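Local coordinates for ATP-dependent protease subunit HslV (Trypanosoma brucei brucei, PDB 4HNZ), which forms the proteolytic core of the mitochondrial HslVU complex, a threonine-type peptidase that hydrolyses protein substrates unfolded and delivered by the ATP-dependent HslU, at the interface of chains A and B. Numbering follows the deposited sequence. Chains: chain A/B, HslVU complex proteolytic subunit, putative.

The interface of chains A and B. Residues chain A 79-80, 83-84; chain B 51, 54-55, 58, 91.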
ATOM      1  N   ALA A  79      19.725  -0.880  27.050  1.00 18.47           N
ATOM      2  CA  ALA A  79      19.409  -0.598  25.681  1.00 18.24           C
ATOM      3  C   ALA A  79      19.916  -1.695  24.765  1.00 19.12           C
ATOM      4  O   ALA A  79      19.199  -2.102  23.853  1.00 19.88           O
ATOM      5  CB  ALA A  79      19.962   0.752  25.274  1.00 18.47           C
ATOM      6  N   LYS A  80      21.130  -2.170  24.982  1.00 20.43           N
ATOM      7  CA  LYS A  80      21.665  -3.305  24.204  1.00 22.36           C
ATOM      8  C   LYS A  80      20.793  -4.524  24.277  1.00 24.04           C
ATOM      9  O   LYS A  80      20.556  -5.190  23.277  1.00 27.09           O
ATOM     10  CB  LYS A  80      23.058  -3.697  24.674  1.00 23.42           C
ATOM     11  CG  LYS A  80      24.106  -2.760  24.167  1.00 24.19           C
ATOM     12  CD  LYS A  80      25.381  -2.796  24.969  1.00 26.46           C
ATOM     13  CE  LYS A  80      26.012  -4.189  24.952  1.00 27.99           C
ATOM     14  NZ  LYS A  80      27.070  -4.194  25.997  1.00 29.70           N
ATOM     15  N   ARG A  83      17.440  -4.034  22.427  1.00 21.60           N
ATOM     16  CA  ARG A  83      17.476  -4.092  20.974  1.00 21.22           C
ATOM     17  C   ARG A  83      17.744  -5.471  20.449  1.00 22.87           C
ATOM     18  O   ARG A  83      17.418  -5.742  19.314  1.00 21.94           O
ATOM     19  CB  ARG A  83      18.530  -3.166  20.420  1.00 20.57           C
ATOM     20  CG  ARG A  83      18.175  -1.729  20.655  1.00 20.66           C
ATOM     21  CD  ARG A  83      17.010  -1.291  19.792  1.00 20.38           C
ATOM     22  NE  ARG A  83      17.406  -1.370  18.398  1.00 20.96           N
ATOM     23  CZ  ARG A  83      16.601  -1.178  17.369  1.00 21.85           C
ATOM     24  NH1 ARG A  83      15.326  -0.916  17.542  1.00 21.74           N
ATOM     25  NH2 ARG A  83      17.095  -1.244  16.150  1.00 23.41           N
ATOM     26  N   THR A  84      18.387  -6.338  21.231  1.00 23.37           N
ATOM     27  CA  THR A  84      18.788  -7.668  20.704  1.00 24.98           C
ATOM     28  C   THR A  84      17.896  -8.800  21.162  1.00 27.11           C
ATOM     29  O   THR A  84      18.002  -9.884  20.658  1.00 28.59           O
ATOM     30  CB  THR A  84      20.239  -8.017  21.083  1.00 24.68           C
ATOM     31  OG1 THR A  84      20.456  -7.787  22.483  1.00 22.58           O
ATOM     32  CG2 THR A  84      21.195  -7.150  20.333  1.00 25.02           C
TER
ATOM     33  N   ALA B  51      22.930   1.836  21.001  1.00 20.94           N
ATOM     34  CA  ALA B  51      22.847   0.434  21.320  1.00 20.69           C
ATOM     35  C   ALA B  51      23.155  -0.458  20.108  1.00 20.60           C
ATOM     36  O   ALA B  51      23.861  -1.465  20.227  1.00 19.97           O
ATOM     37  CB  ALA B  51      21.511   0.113  21.876  1.00 21.02           C
ATOM     38  N   ILE B  54      27.040  -0.087  19.296  1.00 21.58           N
ATOM     39  CA  ILE B  54      27.859  -0.700  20.325  1.00 22.16           C
ATOM     40  C   ILE B  54      27.780  -2.213  20.311  1.00 21.39           C
ATOM     41  O   ILE B  54      28.772  -2.906  20.511  1.00 20.26           O
ATOM     42  CB  ILE B  54      27.490  -0.111  21.704  1.00 23.83           C
ATOM     43  CG1 ILE B  54      28.034   1.320  21.755  1.00 24.67           C
ATOM     44  CG2 ILE B  54      28.086  -0.953  22.831  1.00 24.58           C
ATOM     45  CD1 ILE B  54      27.779   2.036  23.065  1.00 26.91           C
ATOM     46  N   SER B  55      26.583  -2.740  20.080  1.00 21.63           N
ATOM     47  CA  SER B  55      26.445  -4.188  19.979  1.00 21.70           C
ATOM     48  C   SER B  55      27.348  -4.682  18.852  1.00 22.40           C
ATOM     49  O   SER B  55      27.975  -5.736  18.980  1.00 23.55           O
ATOM     50  CB  SER B  55      24.999  -4.577  19.734  1.00 21.14           C
ATOM     51  OG  SER B  55      24.187  -4.234  20.823  1.00 21.00           O
ATOM     52  N   GLU B  58      31.074  -4.455  19.657  1.00 27.23           N
ATOM     53  CA  GLU B  58      31.505  -5.541  20.515  1.00 29.24           C
ATOM     54  C   GLU B  58      31.764  -6.792  19.715  1.00 27.27           C
ATOM     55  O   GLU B  58      32.687  -7.531  20.023  1.00 27.31           O
ATOM     56  CB  GLU B  58      30.503  -5.807  21.633  1.00 30.77           C
ATOM     57  CG  GLU B  58      30.539  -4.695  22.672  1.00 34.75           C
ATOM     58  CD  GLU B  58      29.462  -4.817  23.746  1.00 39.03           C
ATOM     59  OE1 GLU B  58      28.638  -5.775  23.702  1.00 43.80           O
ATOM     60  OE2 GLU B  58      29.456  -3.962  24.649  1.00 41.74           O
ATOM     61  N   LEU B  91      19.349  -5.085  13.737  1.00 28.06           N
ATOM     62  CA  LEU B  91      20.045  -3.825  14.013  1.00 26.00           C
ATOM     63  C   LEU B  91      20.230  -3.000  12.734  1.00 25.03           C
ATOM     64  O   LEU B  91      20.443  -3.528  11.668  1.00 28.35           O
ATOM     65  CB  LEU B  91      21.394  -4.110  14.689  1.00 25.65           C
ATOM     66  CG  LEU B  91      21.371  -5.056  15.913  1.00 25.68           C
ATOM     67  CD1 LEU B  91      22.759  -5.208  16.476  1.00 26.81           C
ATOM     68  CD2 LEU B  91      20.465  -4.548  17.001  1.00 26.34           C
TER
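A:Lys80 leaves its helix with CG anti to the carbonyl carbon (chi1 -78°) and bends at chi3 (60°), which carries its terminal amine to the carboxylate of B:Glu58, whose own chain is extended beyond CG. The two meet tip to tip in a helix-helix contact between neighbouring subunits of the HslV dodecamer, a double hexameric ring of the proteasome-like T1B peptidase family. A:Lys80 NZ lies 2.7 Å from OE2 of B:Glu58, a salt bridge and hydrogen bond received by the syn lone pair of that oxygen; the bond to OE1 is weak. The amine thus appears gripped mainly by OE2.

The methylenes of A:Lys80 run along helix 50-66 of chain B, toward B:Glu58. CG of A:Lys80 passes 3.7 Å from OG of B:Ser55, and its CD meets CG2 of B:Ile54 at 3.9 Å, the two side chains crossing at about a right angle. The hydroxyl OG of B:Ser55 donates back along its own helix to O of B:Ala51 (2.9 Å), with the donor tilted 29° from the carbonyl plane. On the other helix, 71-84, OG1 of A:Thr84 donates likewise to O of A:Lys80 (2.7 Å).

At the other end two alanines meet, probably letting the helices come close: the methyl CB of B:Ala51 lies 3.8 Å from CB of A:Ala79 and also touches CG of A:Arg83. From a loop, CD2 of B:Leu91 abuts O of A:Arg83 at 4.0 Å. The patch is centred about 16 Å from the catalytic nucleophile B:Thr1.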